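Local structure of Oxidored_FMN domain-containing protein (6L6J) at residues M1-V13 with T300-G312. The protein binds FMN, a [4Fe-4S] cluster and ADP, and probably acts as an amine oxidase on 6-hydroxypseudooxynicotine. Residues are numbered along the deposited sequence; the frame is centred on the assembly and turned at random.
Sequences MRDPRYDILFEPV and TSPDAMVSQIRRG
Y6, I8 and L9 of the N-terminal 3-10 segment 4-9 pack on helix 302-310. This helix links strands 293-296 and 316-319 of the eight-stranded TIM barrel, so the contact lays the start of the chain over the barrel's outer layer. One hydrogen bond joins the two segments: Y6 OH donates to D303 OD1 at 3.0 Å. The carboxylate oxygen is met on its syn side but 30° out of the carboxylate plane. Along the same ring, Y6 CE1 touches P302 CB at 3.5 Å, while V306 CG2 meets the ring edge 3.7 Å from CD1. V306 CG2 also packs against L9 CG and I8 CG2, so one methyl serves three side chains. I8 has CG1 anti to the backbone N (chi1 178°), which turns CG1 toward helix 302-310; its CD1 meets I309 CG2 at 3.8 Å. The same CD1 sits over one face of the R310 guanidinium, offset toward its rim. Deeper in, L9 CD1 meets M305 CE. Both L9 and M305 also touch F24 of strand 24-26, and M305 reaches I333 of helix 329-334. The M305 side chain lies about 10 Å from the bound FMN. R5, whose carbonyl oxygen also touches V306 CG2, lays its CG over the centre of the Y6 ring, 3.4 Å above its plane. R5 NH1 donates to Y6 OH at 3.0 Å in a bent bond, the oxygen lying 26° out of the guanidinium plane.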
loop_
_atom_site.group_PDB
_atom_site.type_symbol
_atom_site.label_atom_id
_atom_site.label_comp_id
_atom_site.label_asym_id
_atom_site.label_seq_id
_atom_site.Cartn_x
_atom_site.Cartn_y
_atom_site.Cartn_z
ATOM N N MET A 1 11.100 -16.828 26.054
ATOM C CA MET A 1 9.897 -15.958 25.831
ATOM C C MET A 1 9.134 -16.418 24.572
ATOM O O MET A 1 7.902 -16.445 24.638
ATOM C CB MET A 1 10.289 -14.476 25.728
ATOM C CG MET A 1 10.387 -13.745 27.078
ATOM S SD MET A 1 8.754 -13.438 27.868
ATOM C CE MET A 1 9.129 -12.134 29.041
ATOM N N ARG A 2 9.834 -16.806 23.496
ATOM C CA ARG A 2 9.243 -17.265 22.199
ATOM C C ARG A 2 8.522 -18.605 22.358
ATOM O O ARG A 2 9.197 -19.590 22.695
ATOM C CB ARG A 2 10.332 -17.461 21.138
ATOM C CG ARG A 2 9.845 -18.001 19.799
ATOM C CD ARG A 2 10.893 -18.857 19.104
ATOM N NE ARG A 2 12.072 -18.106 18.697
ATOM C CZ ARG A 2 13.203 -18.625 18.218
ATOM N NH1 ARG A 2 13.359 -19.931 18.069
ATOM N NH2 ARG A 2 14.175 -17.819 17.857
ATOM N N ASP A 3 7.224 -18.649 22.040
ATOM C CA ASP A 3 6.427 -19.900 21.922
ATOM C C ASP A 3 7.082 -20.812 20.880
ATOM O O ASP A 3 7.372 -20.376 19.774
ATOM C CB ASP A 3 4.974 -19.578 21.587
ATOM C CG ASP A 3 4.226 -18.946 22.750
ATOM O OD1 ASP A 3 3.828 -19.693 23.669
ATOM O OD2 ASP A 3 4.052 -17.713 22.735
ATOM N N PRO A 4 7.409 -22.090 21.208
ATOM C CA PRO A 4 8.212 -22.939 20.321
ATOM C C PRO A 4 7.499 -23.396 19.040
ATOM O O PRO A 4 8.182 -23.943 18.193
ATOM C CB PRO A 4 8.559 -24.186 21.160
ATOM C CG PRO A 4 8.236 -23.795 22.577
ATOM C CD PRO A 4 7.110 -22.780 22.477
ATOM N N ARG A 5 6.189 -23.149 18.909
ATOM C CA ARG A 5 5.434 -23.401 17.643
ATOM C C ARG A 5 6.037 -22.541 16.511
ATOM O O ARG A 5 5.917 -22.935 15.338
ATOM C CB ARG A 5 3.915 -23.206 17.832
ATOM C CG ARG A 5 3.432 -21.769 18.007
ATOM C CD ARG A 5 1.983 -21.659 18.473
ATOM N NE ARG A 5 1.829 -21.536 19.928
ATOM C CZ ARG A 5 1.173 -20.563 20.573
ATOM N NH1 ARG A 5 0.579 -19.578 19.927
ATOM N NH2 ARG A 5 1.110 -20.567 21.889
ATOM N N TYR A 6 6.727 -21.443 16.845
ATOM C CA TYR A 6 7.325 -20.517 15.851
ATOM C C TYR A 6 8.814 -20.798 15.649
ATOM O O TYR A 6 9.393 -20.112 14.770
ATOM C CB TYR A 6 7.037 -19.065 16.232
ATOM C CG TYR A 6 5.575 -18.848 16.503
ATOM C CD1 TYR A 6 4.625 -19.111 15.540
ATOM C CD2 TYR A 6 5.140 -18.404 17.738
ATOM C CE1 TYR A 6 3.271 -18.952 15.804
ATOM C CE2 TYR A 6 3.794 -18.221 18.017
ATOM C CZ TYR A 6 2.850 -18.513 17.051
ATOM O OH TYR A 6 1.520 -18.334 17.335
ATOM N N ASP A 7 9.396 -21.760 16.369
ATOM C CA ASP A 7 10.839 -22.106 16.232
ATOM C C ASP A 7 11.193 -22.215 14.740
ATOM O O ASP A 7 12.266 -21.697 14.348
ATOM C CB ASP A 7 11.193 -23.411 16.966
ATOM C CG ASP A 7 11.338 -23.317 18.484
ATOM O OD1 ASP A 7 11.203 -22.218 19.033
ATOM O OD2 ASP A 7 11.559 -24.369 19.121
ATOM N N ILE A 8 10.325 -22.862 13.952
ATOM C CA ILE A 8 10.523 -23.181 12.496
ATOM C C ILE A 8 10.704 -21.896 11.659
ATOM O O ILE A 8 11.459 -21.917 10.643
ATOM C CB ILE A 8 9.356 -24.040 11.957
ATOM C CG1 ILE A 8 9.511 -24.334 10.463
ATOM C CG2 ILE A 8 8.009 -23.391 12.251
ATOM C CD1 ILE A 8 8.960 -25.672 10.044
ATOM N N LEU A 9 10.051 -20.806 12.052
ATOM C CA LEU A 9 10.156 -19.505 11.338
ATOM C C LEU A 9 11.568 -18.905 11.462
ATOM O O LEU A 9 11.878 -18.045 10.606
ATOM C CB LEU A 9 9.138 -18.531 11.929
ATOM C CG LEU A 9 7.681 -18.860 11.692
ATOM C CD1 LEU A 9 6.834 -17.665 12.059
ATOM C CD2 LEU A 9 7.443 -19.284 10.248
ATOM N N PHE A 10 12.359 -19.331 12.458
ATOM C CA PHE A 10 13.702 -18.786 12.801
ATOM C C PHE A 10 14.841 -19.730 12.408
ATOM O O PHE A 10 15.993 -19.403 12.681
ATOM C CB PHE A 10 13.768 -18.468 14.294
ATOM C CG PHE A 10 12.860 -17.326 14.659
ATOM C CD1 PHE A 10 13.281 -16.003 14.493
ATOM C CD2 PHE A 10 11.563 -17.564 15.102
ATOM C CE1 PHE A 10 12.428 -14.949 14.804
ATOM C CE2 PHE A 10 10.721 -16.504 15.423
ATOM C CZ PHE A 10 11.147 -15.202 15.267
ATOM N N GLU A 11 14.561 -20.842 11.743
ATOM C CA GLU A 11 15.646 -21.742 11.271
ATOM C C GLU A 11 16.346 -21.009 10.135
ATOM O O GLU A 11 15.663 -20.384 9.333
ATOM C CB GLU A 11 15.106 -23.092 10.789
ATOM C CG GLU A 11 14.179 -23.762 11.779
ATOM C CD GLU A 11 13.716 -25.148 11.375
ATOM O OE1 GLU A 11 14.176 -25.673 10.324
ATOM O OE2 GLU A 11 12.900 -25.697 12.117
ATOM N N PRO A 12 17.690 -21.043 10.032
ATOM C CA PRO A 12 18.376 -20.509 8.861
ATOM C C PRO A 12 18.028 -21.302 7.594
ATOM O O PRO A 12 17.616 -22.439 7.725
ATOM C CB PRO A 12 19.876 -20.622 9.199
ATOM C CG PRO A 12 19.906 -20.756 10.709
ATOM C CD PRO A 12 18.640 -21.529 11.043
ATOM N N VAL A 13 18.167 -20.662 6.426
ATOM C CA VAL A 13 17.877 -21.269 5.096
ATOM C C VAL A 13 19.026 -20.948 4.147
ATOM O O VAL A 13 19.265 -19.767 3.925
ATOM C CB VAL A 13 16.534 -20.801 4.503
ATOM C CG1 VAL A 13 16.355 -21.285 3.076
ATOM C CG2 VAL A 13 15.343 -21.218 5.358
ATOM N N THR A 300 0.356 -11.980 7.905
ATOM C CA THR A 300 0.233 -11.234 9.190
ATOM C C THR A 300 0.058 -12.192 10.373
ATOM O O THR A 300 0.522 -11.843 11.468
ATOM C CB THR A 300 -0.961 -10.270 9.145
ATOM O OG1 THR A 300 -1.023 -9.730 7.822
ATOM C CG2 THR A 300 -0.844 -9.178 10.186
ATOM N N SER A 301 -0.683 -13.289 10.169
ATOM C CA SER A 301 -0.898 -14.396 11.136
ATOM C C SER A 301 0.346 -15.274 11.201
ATOM O O SER A 301 0.717 -15.916 10.213
ATOM C CB SER A 301 -2.107 -15.234 10.785
ATOM O OG SER A 301 -2.251 -16.353 11.681
ATOM N N PRO A 302 1.005 -15.348 12.379
ATOM C CA PRO A 302 2.151 -16.241 12.557
ATOM C C PRO A 302 1.822 -17.720 12.300
ATOM O O PRO A 302 2.696 -18.426 11.824
ATOM C CB PRO A 302 2.562 -16.041 14.026
ATOM C CG PRO A 302 1.944 -14.706 14.420
ATOM C CD PRO A 302 0.680 -14.586 13.597
ATOM N N ASP A 303 0.585 -18.141 12.598
ATOM C CA ASP A 303 0.097 -19.544 12.416
ATOM C C ASP A 303 -0.128 -19.841 10.925
ATOM O O ASP A 303 0.149 -20.979 10.489
ATOM C CB ASP A 303 -1.134 -19.778 13.276
ATOM C CG ASP A 303 -0.842 -19.598 14.755
ATOM O OD1 ASP A 303 0.274 -19.954 15.173
ATOM O OD2 ASP A 303 -1.710 -19.091 15.476
ATOM N N ALA A 304 -0.570 -18.846 10.157
ATOM C CA ALA A 304 -0.678 -18.942 8.687
ATOM C C ALA A 304 0.726 -19.195 8.127
ATOM O O ALA A 304 0.859 -20.075 7.206
ATOM C CB ALA A 304 -1.290 -17.678 8.122
ATOM N N MET A 305 1.714 -18.439 8.657
ATOM C CA MET A 305 3.133 -18.471 8.207
ATOM C C MET A 305 3.703 -19.855 8.535
ATOM O O MET A 305 4.301 -20.490 7.661
ATOM C CB MET A 305 3.969 -17.359 8.865
ATOM C CG MET A 305 3.590 -15.960 8.395
ATOM S SD MET A 305 4.262 -14.499 9.278
ATOM C CE MET A 305 5.149 -15.271 10.609
ATOM N N VAL A 306 3.476 -20.337 9.748
ATOM C CA VAL A 306 3.976 -21.680 10.157
ATOM C C VAL A 306 3.417 -22.706 9.180
ATOM O O VAL A 306 4.211 -23.488 8.644
ATOM C CB VAL A 306 3.642 -21.997 11.625
ATOM C CG1 VAL A 306 3.707 -23.490 11.925
ATOM C CG2 VAL A 306 4.586 -21.223 12.553
ATOM N N SER A 307 2.109 -22.622 8.924
ATOM C CA SER A 307 1.300 -23.557 8.091
ATOM C C SER A 307 1.815 -23.551 6.649
ATOM O O SER A 307 1.952 -24.626 6.060
ATOM C CB SER A 307 -0.149 -23.190 8.160
ATOM O OG SER A 307 -0.960 -24.228 7.668
ATOM N N GLN A 308 2.125 -22.376 6.117
ATOM C CA GLN A 308 2.628 -22.243 4.733
ATOM C C GLN A 308 3.853 -23.150 4.578
ATOM O O GLN A 308 3.984 -23.771 3.500
ATOM C CB GLN A 308 2.931 -20.770 4.415
ATOM C CG GLN A 308 1.690 -19.915 4.162
ATOM C CD GLN A 308 1.058 -20.227 2.832
ATOM O OE1 GLN A 308 1.729 -20.346 1.821
ATOM N NE2 GLN A 308 -0.239 -20.404 2.824
ATOM N N ILE A 309 4.696 -23.220 5.621
ATOM C CA ILE A 309 5.990 -23.982 5.633
ATOM C C ILE A 309 5.735 -25.492 5.833
ATOM O O ILE A 309 6.215 -26.305 5.016
ATOM C CB ILE A 309 6.960 -23.461 6.721
ATOM C CG1 ILE A 309 7.105 -21.926 6.735
ATOM C CG2 ILE A 309 8.310 -24.166 6.584
ATOM C CD1 ILE A 309 7.690 -21.317 5.466
ATOM N N ARG A 310 5.017 -25.835 6.897
ATOM C CA ARG A 310 4.685 -27.229 7.295
ATOM C C ARG A 310 4.015 -27.959 6.126
ATOM O O ARG A 310 4.398 -29.096 5.879
ATOM C CB ARG A 310 3.746 -27.269 8.513
ATOM C CG ARG A 310 4.302 -26.659 9.796
ATOM C CD ARG A 310 5.122 -27.611 10.640
ATOM N NE ARG A 310 5.399 -27.029 11.953
ATOM C CZ ARG A 310 6.467 -27.290 12.721
ATOM N NH1 ARG A 310 7.407 -28.143 12.327
ATOM N NH2 ARG A 310 6.586 -26.666 13.884
ATOM N N ARG A 311 3.074 -27.318 5.424
ATOM C CA ARG A 311 2.270 -27.943 4.325
ATOM C C ARG A 311 3.016 -27.826 2.983
ATOM O O ARG A 311 2.458 -28.252 1.962
ATOM C CB ARG A 311 0.875 -27.321 4.260
ATOM C CG ARG A 311 0.081 -27.461 5.554
ATOM C CD ARG A 311 -1.106 -26.518 5.670
ATOM N NE ARG A 311 -1.570 -26.128 4.340
ATOM C CZ ARG A 311 -1.576 -24.899 3.829
ATOM N NH1 ARG A 311 -1.208 -23.843 4.534
ATOM N NH2 ARG A 311 -1.985 -24.732 2.592
ATOM N N GLY A 312 4.243 -27.291 2.995
ATOM C CA GLY A 312 5.183 -27.372 1.855
ATOM C C GLY A 312 4.824 -26.424 0.712
ATOM O O GLY A 312 5.197 -26.700 -0.465
#